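Local coordinates for FixK2 protein (Bradyrhizobium japonicum, PDB 4I2O) that binds DNA as a transcription factor of the CRP/FNR superfamily and probably regulates genes linked to nitrogen fixation, at residues T194-T197 with V198-L202; S183-D186 with I187-L191; Q204-Q208 with G209-F213. The protein carries 1 engineered substitution. All coordinates share one frame; numbering follows the deposited sequence.

How the contacts relate
The three contacts follow one another along the chain within the Crp-like helix-turn-helix domain. Contact 2 comes first, on helix 184-191. Contact 1 opens helix 195-207, and contact 3 closes that helix and leads into strand 211-213. The centres of contacts 1 and 2 lie about 9 Å apart, those of 1 and 3 about 13 Å, and those of 2 and 3 about 19 Å. Leu195 and Val198 pack on helix 184-191, while Leu202 touches Arg184, Leu211 and Phe213. Contacts 1 and 2 hold the DNA directly, one at bases and backbone, the other at phosphates. Contact 3 joins the recognition helix to the three-stranded sheet of the domain.

Contact 1 (T194-T197 with V198-L202); sequences TLET and VSRAL. With nucleotides of chain D; nucleotides of chain C.
Glu196 and Arg200 lie side by side, one helical turn apart, and point the same way into the DNA. The carboxylate and guanidinium planes are 25° apart, but the charged ends do not meet. Glu196 CB is 3.7 Å from Arg200 NH2. Each end has its own base: Glu196 OE2 bonds to a cytosine N4 and Arg200 NH2 to a guanine O6. Arg200 NH2 also makes a weak bond to DT20 O4 of chain D, at the guanidinium edge. The Glu196 carboxylate rests on the methyl of the same thymine, Glu196 CD to DT20 C7 3.5 Å. This is the recognition helix of the helix-turn-helix, reading bases through side chains one turn apart. A water in the guanidinium plane accepts from Arg200 NE and donates to Thr197 OG1. Around the helix start, DA19 OP2 of chain D is gripped by three donors: Thr194 N, Thr194 OG1 and Thr197 OG1, the last at 2.6 Å. Thr194 is the N-cap. Its OG1 sits between backbone N and carbonyl carbon (chi1 59°) and accepts from Thr197 N at 3.2 Å. Ser199 turns OG to the other strand, 2.6 Å from DT8 OP2 of chain C.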
loop_
_atom_site.group_PDB
_atom_site.type_symbol
_atom_site.label_atom_id
_atom_site.label_comp_id
_atom_site.label_asym_id
_atom_site.label_seq_id
_atom_site.Cartn_x
_atom_site.Cartn_y
_atom_site.Cartn_z
ATOM N N THR A 194 -14.338 0.238 12.607
ATOM C CA THR A 194 -14.618 -0.556 13.836
ATOM C C THR A 194 -15.427 -1.760 13.452
ATOM O O THR A 194 -16.117 -1.794 12.403
ATOM C CB THR A 194 -15.448 0.272 14.900
ATOM O OG1 THR A 194 -16.667 0.665 14.275
ATOM C CG2 THR A 194 -14.688 1.527 15.341
ATOM N N LEU A 195 -15.329 -2.786 14.290
ATOM C CA LEU A 195 -16.114 -3.992 14.068
ATOM C C LEU A 195 -17.625 -3.689 14.120
ATOM O O LEU A 195 -18.406 -4.338 13.390
ATOM C CB LEU A 195 -15.686 -5.022 15.129
ATOM C CG LEU A 195 -16.061 -4.801 16.599
ATOM C CD1 LEU A 195 -17.512 -5.301 17.038
ATOM C CD2 LEU A 195 -15.034 -5.405 17.578
ATOM N N GLU A 196 -18.053 -2.688 14.891
ATOM C CA GLU A 196 -19.475 -2.336 14.955
ATOM C C GLU A 196 -19.929 -1.804 13.598
ATOM O O GLU A 196 -20.997 -2.137 13.116
ATOM C CB GLU A 196 -19.725 -1.229 15.996
ATOM C CG GLU A 196 -19.566 -1.685 17.424
ATOM C CD GLU A 196 -18.231 -1.313 18.034
ATOM O OE1 GLU A 196 -17.179 -1.374 17.307
ATOM O OE2 GLU A 196 -18.256 -0.908 19.233
ATOM N N THR A 197 -19.144 -0.897 13.012
ATOM C CA THR A 197 -19.497 -0.422 11.684
ATOM C C THR A 197 -19.580 -1.538 10.647
ATOM O O THR A 197 -20.507 -1.583 9.808
ATOM C CB THR A 197 -18.476 0.648 11.268
ATOM O OG1 THR A 197 -18.772 1.777 12.123
ATOM C CG2 THR A 197 -18.741 1.080 9.799
ATOM N N VAL A 198 -18.580 -2.415 10.643
ATOM C CA VAL A 198 -18.653 -3.608 9.771
ATOM C C VAL A 198 -19.924 -4.409 10.052
ATOM O O VAL A 198 -20.659 -4.771 9.128
ATOM C CB VAL A 198 -17.386 -4.473 9.940
ATOM C CG1 VAL A 198 -17.535 -5.822 9.201
ATOM C CG2 VAL A 198 -16.152 -3.726 9.423
ATOM N N SER A 199 -20.229 -4.674 11.319
ATOM C CA SER A 199 -21.485 -5.432 11.630
ATOM C C SER A 199 -22.715 -4.750 11.026
ATOM O O SER A 199 -23.584 -5.414 10.427
ATOM C CB SER A 199 -21.657 -5.493 13.150
ATOM O OG SER A 199 -22.752 -6.332 13.536
ATOM N N ARG A 200 -22.808 -3.417 11.177
ATOM C CA ARG A 200 -23.971 -2.699 10.688
ATOM C C ARG A 200 -24.124 -2.778 9.191
ATOM O O ARG A 200 -25.253 -2.914 8.686
ATOM C CB ARG A 200 -23.930 -1.175 11.124
ATOM C CG ARG A 200 -23.787 -0.972 12.642
ATOM C CD ARG A 200 -23.794 0.580 13.037
ATOM N NE ARG A 200 -23.043 0.804 14.273
ATOM C CZ ARG A 200 -23.518 0.544 15.487
ATOM N NH1 ARG A 200 -24.755 0.044 15.653
ATOM N NH2 ARG A 200 -22.744 0.768 16.544
ATOM N N ALA A 201 -23.006 -2.693 8.465
ATOM C CA ALA A 201 -23.050 -2.737 7.018
ATOM C C ALA A 201 -23.486 -4.138 6.592
ATOM O O ALA A 201 -24.323 -4.302 5.689
ATOM C CB ALA A 201 -21.663 -2.429 6.425
ATOM N N LEU A 202 -22.920 -5.158 7.239
ATOM C CA LEU A 202 -23.349 -6.551 6.950
ATOM C C LEU A 202 -24.819 -6.769 7.281
ATOM O O LEU A 202 -25.548 -7.421 6.523
ATOM C CB LEU A 202 -22.480 -7.560 7.705
ATOM C CG LEU A 202 -21.038 -7.578 7.272
ATOM C CD1 LEU A 202 -20.272 -8.517 8.250
ATOM C CD2 LEU A 202 -20.908 -8.123 5.824
ATOM P P DA D 19 -15.365 3.839 12.227
ATOM O OP1 DA D 19 -13.921 3.564 11.931
ATOM O OP2 DA D 19 -16.341 2.702 12.275
ATOM O "O5'" DA D 19 -15.376 4.670 13.571
ATOM C "C5'" DA D 19 -14.682 5.905 13.698
ATOM C "C4'" DA D 19 -14.656 6.284 15.171
ATOM O "O4'" DA D 19 -15.984 6.781 15.559
ATOM C "C3'" DA D 19 -14.367 5.161 16.182
ATOM O "O3'" DA D 19 -13.440 5.797 17.142
ATOM C "C2'" DA D 19 -15.718 4.748 16.762
ATOM C "C1'" DA D 19 -16.567 6.023 16.591
ATOM N N9 DA D 19 -17.931 5.725 16.186
ATOM C C8 DA D 19 -18.403 4.958 15.158
ATOM N N7 DA D 19 -19.733 4.890 15.054
ATOM C C5 DA D 19 -20.158 5.691 16.098
ATOM C C6 DA D 19 -21.451 6.066 16.487
ATOM N N6 DA D 19 -22.569 5.625 15.864
ATOM N N1 DA D 19 -21.566 6.891 17.565
ATOM C C2 DA D 19 -20.426 7.324 18.144
ATOM N N3 DA D 19 -19.150 7.077 17.851
ATOM C C4 DA D 19 -19.070 6.211 16.807
ATOM P P DT D 20 -12.871 5.015 18.397
ATOM O OP1 DT D 20 -11.637 5.752 18.822
ATOM O OP2 DT D 20 -12.888 3.542 18.088
ATOM O "O5'" DT D 20 -14.021 5.141 19.540
ATOM C "C5'" DT D 20 -14.295 6.522 20.030
ATOM C "C4'" DT D 20 -15.489 6.380 20.977
ATOM O "O4'" DT D 20 -16.573 5.880 20.210
ATOM C "C3'" DT D 20 -15.344 5.367 22.073
ATOM O "O3'" DT D 20 -15.493 6.174 23.242
ATOM C "C2'" DT D 20 -16.519 4.375 22.000
ATOM C "C1'" DT D 20 -17.439 5.190 21.095
ATOM N N1 DT D 20 -18.429 4.535 20.202
ATOM C C2 DT D 20 -19.785 4.814 20.363
ATOM O O2 DT D 20 -20.230 5.541 21.227
ATOM N N3 DT D 20 -20.614 4.218 19.472
ATOM C C4 DT D 20 -20.194 3.337 18.503
ATOM O O4 DT D 20 -20.932 2.822 17.703
ATOM C C5 DT D 20 -18.804 3.089 18.366
ATOM C C7 DT D 20 -18.402 2.082 17.291
ATOM C C6 DT D 20 -17.987 3.658 19.238
ATOM P P DT C 8 -22.847 -9.745 13.037
ATOM O OP1 DT C 8 -23.633 -10.464 11.940
ATOM O OP2 DT C 8 -21.811 -8.724 12.900
ATOM O "O5'" DT C 8 -24.022 -9.048 13.977
ATOM C "C5'" DT C 8 -25.069 -9.943 14.342
ATOM C "C4'" DT C 8 -25.988 -9.177 15.275
ATOM O "O4'" DT C 8 -25.279 -8.764 16.468
ATOM C "C3'" DT C 8 -26.532 -7.860 14.684
ATOM O "O3'" DT C 8 -27.922 -8.009 14.823
ATOM C "C2'" DT C 8 -26.066 -6.690 15.543
ATOM C "C1'" DT C 8 -25.747 -7.427 16.819
ATOM N N1 DT C 8 -24.638 -6.837 17.688
ATOM C C2 DT C 8 -24.888 -6.455 19.011
ATOM O O2 DT C 8 -25.999 -6.472 19.556
ATOM N N3 DT C 8 -23.814 -6.030 19.728
ATOM C C4 DT C 8 -22.492 -5.921 19.241
ATOM O O4 DT C 8 -21.599 -5.563 20.012
ATOM C C5 DT C 8 -22.273 -6.317 17.857
ATOM C C7 DT C 8 -20.877 -6.224 17.250
ATOM C C6 DT C 8 -23.336 -6.773 17.139
HETATM O O HOH W 1 -20.501 2.058 14.479
#

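Contact 2 (S183-D186 with I187-L191); sequences SRRD and IGDYL. Engineered in segment 183-186: Ser183 (natural residue Cys). With nucleotides of chain C.
Arg185 and Asp189 stand side by side on one face of the helix, one turn apart and pointing the same way. The guanidinium and carboxylate planes are 56° apart. The charged atoms do not meet, with Arg185 NH1 4.7 Å from Asp189 OD2. Instead a water accepts from Arg185 NH1 and donates to Asp189 OD2 at 2.6 Å. Arg184 and Ile187 approach more loosely, NH1 to CD1 4.3 Å. The bonds across the contact are backbone ones, such as Gly188 N to Arg184 O at 2.8 Å.

Arg184 reaches the DNA with both backbone and side chain. Its N donates to DA7 OP2 of chain C at 2.9 Å, and the bond is nearly straight, 173°. The side chain bends at chi2 (-64°) and runs past that phosphate to the next one. There NE bonds to DT8 OP2 at 2.9 Å and NH2 to DT8 OP1 at 3.1 Å, so two donors clasp one phosphate. Arg184 NH2 has a second partner in Ala216 O, which would help fix the guanidinium.

Ser183, an engineered residue (Cys in the natural sequence), is the N-cap. Its OG accepts from Asp186 N at 3.0 Å. Further out, Asp186 forms salt bridges with Arg80 and Arg70. Asp189 pairs with Arg80 and with Arg154 of the second subunit. Tyr190 OH bonds to Glu167, and its ring stacks on His148. Arg70 and Arg80 tie the helix to strands 69-74 and 80-86 of the cyclic nucleotide-binding domain, His148 to helix 128-154 and Glu167 to helix 157-172. The buried Ile187 packs on Val198 and on Phe164. This is the first helix of the helix-turn-helix motif, ahead of recognition helix 195-207, in the winged-helix domain of the CRP/FNR superfamily, its N-terminal end set against the DNA backbone.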
loop_
_atom_site.group_PDB
_atom_site.type_symbol
_atom_site.label_atom_id
_atom_site.label_comp_id
_atom_site.label_asym_id
_atom_site.label_seq_id
_atom_site.Cartn_x
_atom_site.Cartn_y
_atom_site.Cartn_z
ATOM N N SER A 183 -12.562 -12.721 12.608
ATOM C CA SER A 183 -13.535 -12.007 13.409
ATOM C C SER A 183 -13.900 -10.678 12.792
ATOM O O SER A 183 -13.236 -10.209 11.865
ATOM C CB SER A 183 -12.919 -11.709 14.787
ATOM O OG SER A 183 -11.829 -10.803 14.590
ATOM N N ARG A 184 -14.936 -10.052 13.345
ATOM C CA ARG A 184 -15.364 -8.746 12.882
ATOM C C ARG A 184 -14.285 -7.692 13.186
ATOM O O ARG A 184 -14.108 -6.675 12.461
ATOM C CB ARG A 184 -16.739 -8.385 13.585
ATOM C CG ARG A 184 -17.936 -9.352 13.179
ATOM C CD ARG A 184 -18.274 -9.226 11.664
ATOM N NE ARG A 184 -19.604 -9.818 11.366
ATOM C CZ ARG A 184 -19.816 -10.940 10.670
ATOM N NH1 ARG A 184 -18.800 -11.705 10.184
ATOM N NH2 ARG A 184 -21.075 -11.303 10.460
ATOM N N ARG A 185 -13.560 -7.894 14.279
ATOM C CA ARG A 185 -12.501 -6.949 14.598
ATOM C C ARG A 185 -11.354 -7.064 13.570
ATOM O O ARG A 185 -10.750 -6.024 13.173
ATOM C CB ARG A 185 -11.957 -7.277 15.996
ATOM C CG ARG A 185 -10.788 -6.332 16.410
ATOM C CD ARG A 185 -10.316 -6.659 17.850
ATOM N NE ARG A 185 -11.294 -6.104 18.800
ATOM C CZ ARG A 185 -11.403 -4.782 19.001
ATOM N NH1 ARG A 185 -10.591 -3.904 18.368
ATOM N NH2 ARG A 185 -12.311 -4.314 19.826
ATOM N N ASP A 186 -11.029 -8.280 13.149
ATOM C CA ASP A 186 -9.999 -8.358 12.093
ATOM C C ASP A 186 -10.530 -7.708 10.825
ATOM O O ASP A 186 -9.780 -7.020 10.093
ATOM C CB ASP A 186 -9.674 -9.830 11.752
ATOM C CG ASP A 186 -8.732 -10.485 12.728
ATOM O OD1 ASP A 186 -8.397 -9.924 13.774
ATOM O OD2 ASP A 186 -8.349 -11.644 12.437
ATOM N N ILE A 187 -11.806 -7.944 10.480
ATOM C CA ILE A 187 -12.314 -7.291 9.253
ATOM C C ILE A 187 -12.222 -5.767 9.392
ATOM O O ILE A 187 -11.824 -5.093 8.450
ATOM C CB ILE A 187 -13.747 -7.701 8.900
ATOM C CG1 ILE A 187 -13.776 -9.256 8.675
ATOM C CG2 ILE A 187 -14.262 -6.994 7.653
ATOM C CD1 ILE A 187 -15.240 -9.794 8.595
ATOM N N GLY A 188 -12.697 -5.209 10.508
ATOM C CA GLY A 188 -12.598 -3.744 10.680
ATOM C C GLY A 188 -11.135 -3.304 10.589
ATOM O O GLY A 188 -10.891 -2.293 9.948
ATOM N N ASP A 189 -10.174 -4.010 11.217
ATOM C CA ASP A 189 -8.751 -3.585 11.120
ATOM C C ASP A 189 -8.131 -3.751 9.752
ATOM O O ASP A 189 -7.177 -3.030 9.434
ATOM C CB ASP A 189 -7.829 -4.243 12.215
ATOM C CG ASP A 189 -8.184 -3.785 13.596
ATOM O OD1 ASP A 189 -8.759 -2.673 13.722
ATOM O OD2 ASP A 189 -7.785 -4.461 14.585
ATOM N N TYR A 190 -8.745 -4.570 8.888
ATOM C CA TYR A 190 -8.324 -4.606 7.472
ATOM C C TYR A 190 -8.889 -3.430 6.715
ATOM O O TYR A 190 -8.226 -2.856 5.835
ATOM C CB TYR A 190 -8.898 -5.910 6.855
ATOM C CG TYR A 190 -8.542 -6.221 5.386
ATOM C CD1 TYR A 190 -7.202 -6.251 4.927
ATOM C CD2 TYR A 190 -9.544 -6.517 4.480
ATOM C CE1 TYR A 190 -6.899 -6.626 3.608
ATOM C CE2 TYR A 190 -9.235 -6.896 3.152
ATOM C CZ TYR A 190 -7.925 -6.959 2.741
ATOM O OH TYR A 190 -7.588 -7.360 1.460
ATOM N N LEU A 191 -10.083 -2.986 7.102
ATOM C CA LEU A 191 -10.794 -1.954 6.335
ATOM C C LEU A 191 -10.710 -0.544 6.962
ATOM O O LEU A 191 -11.361 0.357 6.456
ATOM C CB LEU A 191 -12.327 -2.290 6.209
ATOM C CG LEU A 191 -12.622 -3.650 5.550
ATOM C CD1 LEU A 191 -14.168 -3.899 5.519
ATOM C CD2 LEU A 191 -11.980 -3.581 4.128
ATOM P P DA C 7 -17.128 -12.362 15.413
ATOM O OP1 DA C 7 -16.956 -13.189 14.198
ATOM O OP2 DA C 7 -16.260 -11.150 15.647
ATOM O "O5'" DA C 7 -18.612 -11.829 15.535
ATOM C "C5'" DA C 7 -19.758 -12.818 15.448
ATOM C "C4'" DA C 7 -21.038 -12.000 15.673
ATOM O "O4'" DA C 7 -21.110 -11.651 17.077
ATOM C "C3'" DA C 7 -21.119 -10.714 14.873
ATOM O "O3'" DA C 7 -22.260 -10.962 13.985
ATOM C "C2'" DA C 7 -21.406 -9.594 15.926
ATOM C "C1'" DA C 7 -21.845 -10.449 17.146
ATOM N N9 DA C 7 -21.425 -9.834 18.405
ATOM C C8 DA C 7 -20.151 -9.519 18.807
ATOM N N7 DA C 7 -20.069 -8.982 20.014
ATOM C C5 DA C 7 -21.399 -8.985 20.467
ATOM C C6 DA C 7 -21.977 -8.537 21.654
ATOM N N6 DA C 7 -21.189 -8.033 22.620
ATOM N N1 DA C 7 -23.349 -8.681 21.818
ATOM C C2 DA C 7 -24.009 -9.207 20.751
ATOM N N3 DA C 7 -23.520 -9.639 19.543
ATOM C C4 DA C 7 -22.229 -9.506 19.493
ATOM P P DT C 8 -22.847 -9.745 13.037
ATOM O OP1 DT C 8 -23.633 -10.464 11.940
ATOM O OP2 DT C 8 -21.811 -8.724 12.900
ATOM O "O5'" DT C 8 -24.022 -9.048 13.977
ATOM C "C5'" DT C 8 -25.069 -9.943 14.342
ATOM C "C4'" DT C 8 -25.988 -9.177 15.275
ATOM O "O4'" DT C 8 -25.279 -8.764 16.468
ATOM C "C3'" DT C 8 -26.532 -7.860 14.684
ATOM O "O3'" DT C 8 -27.922 -8.009 14.823
ATOM C "C2'" DT C 8 -26.066 -6.690 15.543
ATOM C "C1'" DT C 8 -25.747 -7.427 16.819
ATOM N N1 DT C 8 -24.638 -6.837 17.688
ATOM C C2 DT C 8 -24.888 -6.455 19.011
ATOM O O2 DT C 8 -25.999 -6.472 19.556
ATOM N N3 DT C 8 -23.814 -6.030 19.728
ATOM C C4 DT C 8 -22.492 -5.921 19.241
ATOM O O4 DT C 8 -21.599 -5.563 20.012
ATOM C C5 DT C 8 -22.273 -6.317 17.857
ATOM C C7 DT C 8 -20.877 -6.224 17.250
ATOM C C6 DT C 8 -23.336 -6.773 17.139
HETATM O O HOH W 2 -8.079 -4.182 17.166
#

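Contact 3 (Q204-Q208 with G209-F213); sequences QLHTQ and GILGF
The His206 ring has Phe213 over one face. Phe213 CD2 lies 3.6 Å above the imidazole plane, offset toward the rim. The two rings are oblique, with planes at 46° and centroids 5.3 Å apart. The chain turns here from helix 195-207, the recognition helix, into the first strand of the wing of the winged helix-turn-helix. At the edge of the imidazole, near its plane, are Leu211 O and Gly212 CA. Leu211 CD1 lies over one face of the Phe213 ring, also toward the rim. His206 CG is anti to the backbone N, which carries the ring away from the helix and alongside strand 211-213.

A Schellman motif makes the turn. Gly209 has a positive phi (89°), and with no CB it avoids a clash with the carbonyl O of Gln208. Gly209 N donates to His206 O from well above the carbonyl plane. Ile210 N reaches back to Leu205 O at 2.9 Å, so the residue after the glycine bonds back into the last helical turn.

The apolar side chains pack against the last helical turn. Leu211 crosses Leu205 at about a right angle and sets CD2 against Leu205 CB, 3.6 Å away. Its chi1 of 54° keeps CG between backbone N and carbonyl carbon and turns the branches back to the helix. Ile210 CD1 meets Leu205 CD2 at 4.0 Å. Leu165 of helix 157-172 covers Leu205 and Leu211, and Leu227 of helix 224-228 covers Leu205 and Ile210. Gln208 runs beside Ile210, and Gln208 O bonds to Arg226.

A water spans helix and strand, 2.8 Å from His206 NE2 and accepting from Phe213 N at 2.9 Å.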
loop_
_atom_site.group_PDB
_atom_site.type_symbol
_atom_site.label_atom_id
_atom_site.label_comp_id
_atom_site.label_asym_id
_atom_site.label_seq_id
_atom_site.Cartn_x
_atom_site.Cartn_y
_atom_site.Cartn_z
ATOM N N GLN A 204 -27.187 -4.510 7.193
ATOM C CA GLN A 204 -27.935 -3.843 6.166
ATOM C C GLN A 204 -27.984 -4.639 4.854
ATOM O O GLN A 204 -29.055 -4.698 4.221
ATOM C CB GLN A 204 -27.292 -2.447 5.957
ATOM C CG GLN A 204 -27.990 -1.540 4.979
ATOM C CD GLN A 204 -27.258 -0.212 4.875
ATOM O OE1 GLN A 204 -26.460 0.134 5.761
ATOM N NE2 GLN A 204 -27.491 0.519 3.782
ATOM N N LEU A 205 -26.845 -5.239 4.458
ATOM C CA LEU A 205 -26.774 -6.025 3.197
ATOM C C LEU A 205 -27.677 -7.238 3.316
ATOM O O LEU A 205 -28.375 -7.622 2.351
ATOM C CB LEU A 205 -25.328 -6.461 2.865
ATOM C CG LEU A 205 -24.366 -5.294 2.614
ATOM C CD1 LEU A 205 -22.866 -5.797 2.591
ATOM C CD2 LEU A 205 -24.774 -4.625 1.289
ATOM N N HIS A 206 -27.669 -7.839 4.508
ATOM C CA HIS A 206 -28.579 -8.960 4.787
ATOM C C HIS A 206 -30.044 -8.575 4.637
ATOM O O HIS A 206 -30.840 -9.289 3.994
ATOM C CB HIS A 206 -28.334 -9.497 6.189
ATOM C CG HIS A 206 -29.215 -10.669 6.541
ATOM N ND1 HIS A 206 -30.141 -10.622 7.549
ATOM C CD2 HIS A 206 -29.302 -11.913 6.004
ATOM C CE1 HIS A 206 -30.793 -11.783 7.609
ATOM N NE2 HIS A 206 -30.285 -12.589 6.689
ATOM N N THR A 207 -30.429 -7.463 5.250
ATOM C CA THR A 207 -31.841 -7.035 5.272
ATOM C C THR A 207 -32.298 -6.697 3.850
ATOM O O THR A 207 -33.434 -6.949 3.484
ATOM C CB THR A 207 -32.010 -5.793 6.178
ATOM O OG1 THR A 207 -31.810 -6.182 7.545
ATOM C CG2 THR A 207 -33.390 -5.198 6.026
ATOM N N GLN A 208 -31.373 -6.199 3.023
ATOM C CA GLN A 208 -31.703 -5.860 1.625
ATOM C C GLN A 208 -31.717 -7.077 0.686
ATOM O O GLN A 208 -32.064 -6.933 -0.484
ATOM C CB GLN A 208 -30.692 -4.843 1.076
ATOM C CG GLN A 208 -30.981 -3.381 1.430
ATOM C CD GLN A 208 -29.732 -2.532 1.347
ATOM O OE1 GLN A 208 -29.418 -1.794 2.274
ATOM N NE2 GLN A 208 -29.003 -2.635 0.236
ATOM N N GLY A 209 -31.323 -8.256 1.177
ATOM C CA GLY A 209 -31.377 -9.462 0.359
ATOM C C GLY A 209 -30.084 -9.676 -0.431
ATOM O O GLY A 209 -30.000 -10.580 -1.277
ATOM N N ILE A 210 -29.069 -8.865 -0.157
ATOM C CA ILE A 210 -27.800 -9.030 -0.867
ATOM C C ILE A 210 -26.924 -10.187 -0.421
ATOM O O ILE A 210 -26.227 -10.787 -1.250
ATOM C CB ILE A 210 -27.043 -7.688 -0.979
ATOM C CG1 ILE A 210 -27.898 -6.716 -1.780
ATOM C CG2 ILE A 210 -25.652 -7.880 -1.651
ATOM C CD1 ILE A 210 -27.338 -5.255 -1.727
ATOM N N LEU A 211 -26.964 -10.550 0.859
ATOM C CA LEU A 211 -26.235 -11.725 1.287
ATOM C C LEU A 211 -27.106 -12.547 2.204
ATOM O O LEU A 211 -28.109 -12.055 2.714
ATOM C CB LEU A 211 -24.959 -11.345 2.006
ATOM C CG LEU A 211 -24.986 -10.392 3.183
ATOM C CD1 LEU A 211 -25.231 -11.119 4.527
ATOM C CD2 LEU A 211 -23.663 -9.647 3.216
ATOM N N GLY A 212 -26.692 -13.782 2.412
ATOM C CA GLY A 212 -27.408 -14.698 3.298
ATOM C C GLY A 212 -26.394 -15.039 4.383
ATOM O O GLY A 212 -25.184 -15.036 4.100
ATOM N N PHE A 213 -26.866 -15.395 5.587
ATOM C CA PHE A 213 -25.983 -15.881 6.661
ATOM C C PHE A 213 -26.366 -17.288 7.060
ATOM O O PHE A 213 -27.543 -17.655 7.040
ATOM C CB PHE A 213 -26.129 -15.049 7.949
ATOM C CG PHE A 213 -25.475 -13.694 7.898
ATOM C CD1 PHE A 213 -24.100 -13.591 7.877
ATOM C CD2 PHE A 213 -26.240 -12.555 7.983
ATOM C CE1 PHE A 213 -23.490 -12.320 7.868
ATOM C CE2 PHE A 213 -25.655 -11.308 7.992
ATOM C CZ PHE A 213 -24.267 -11.206 7.922
HETATM O O HOH W 3 -29.774 -15.244 6.019
#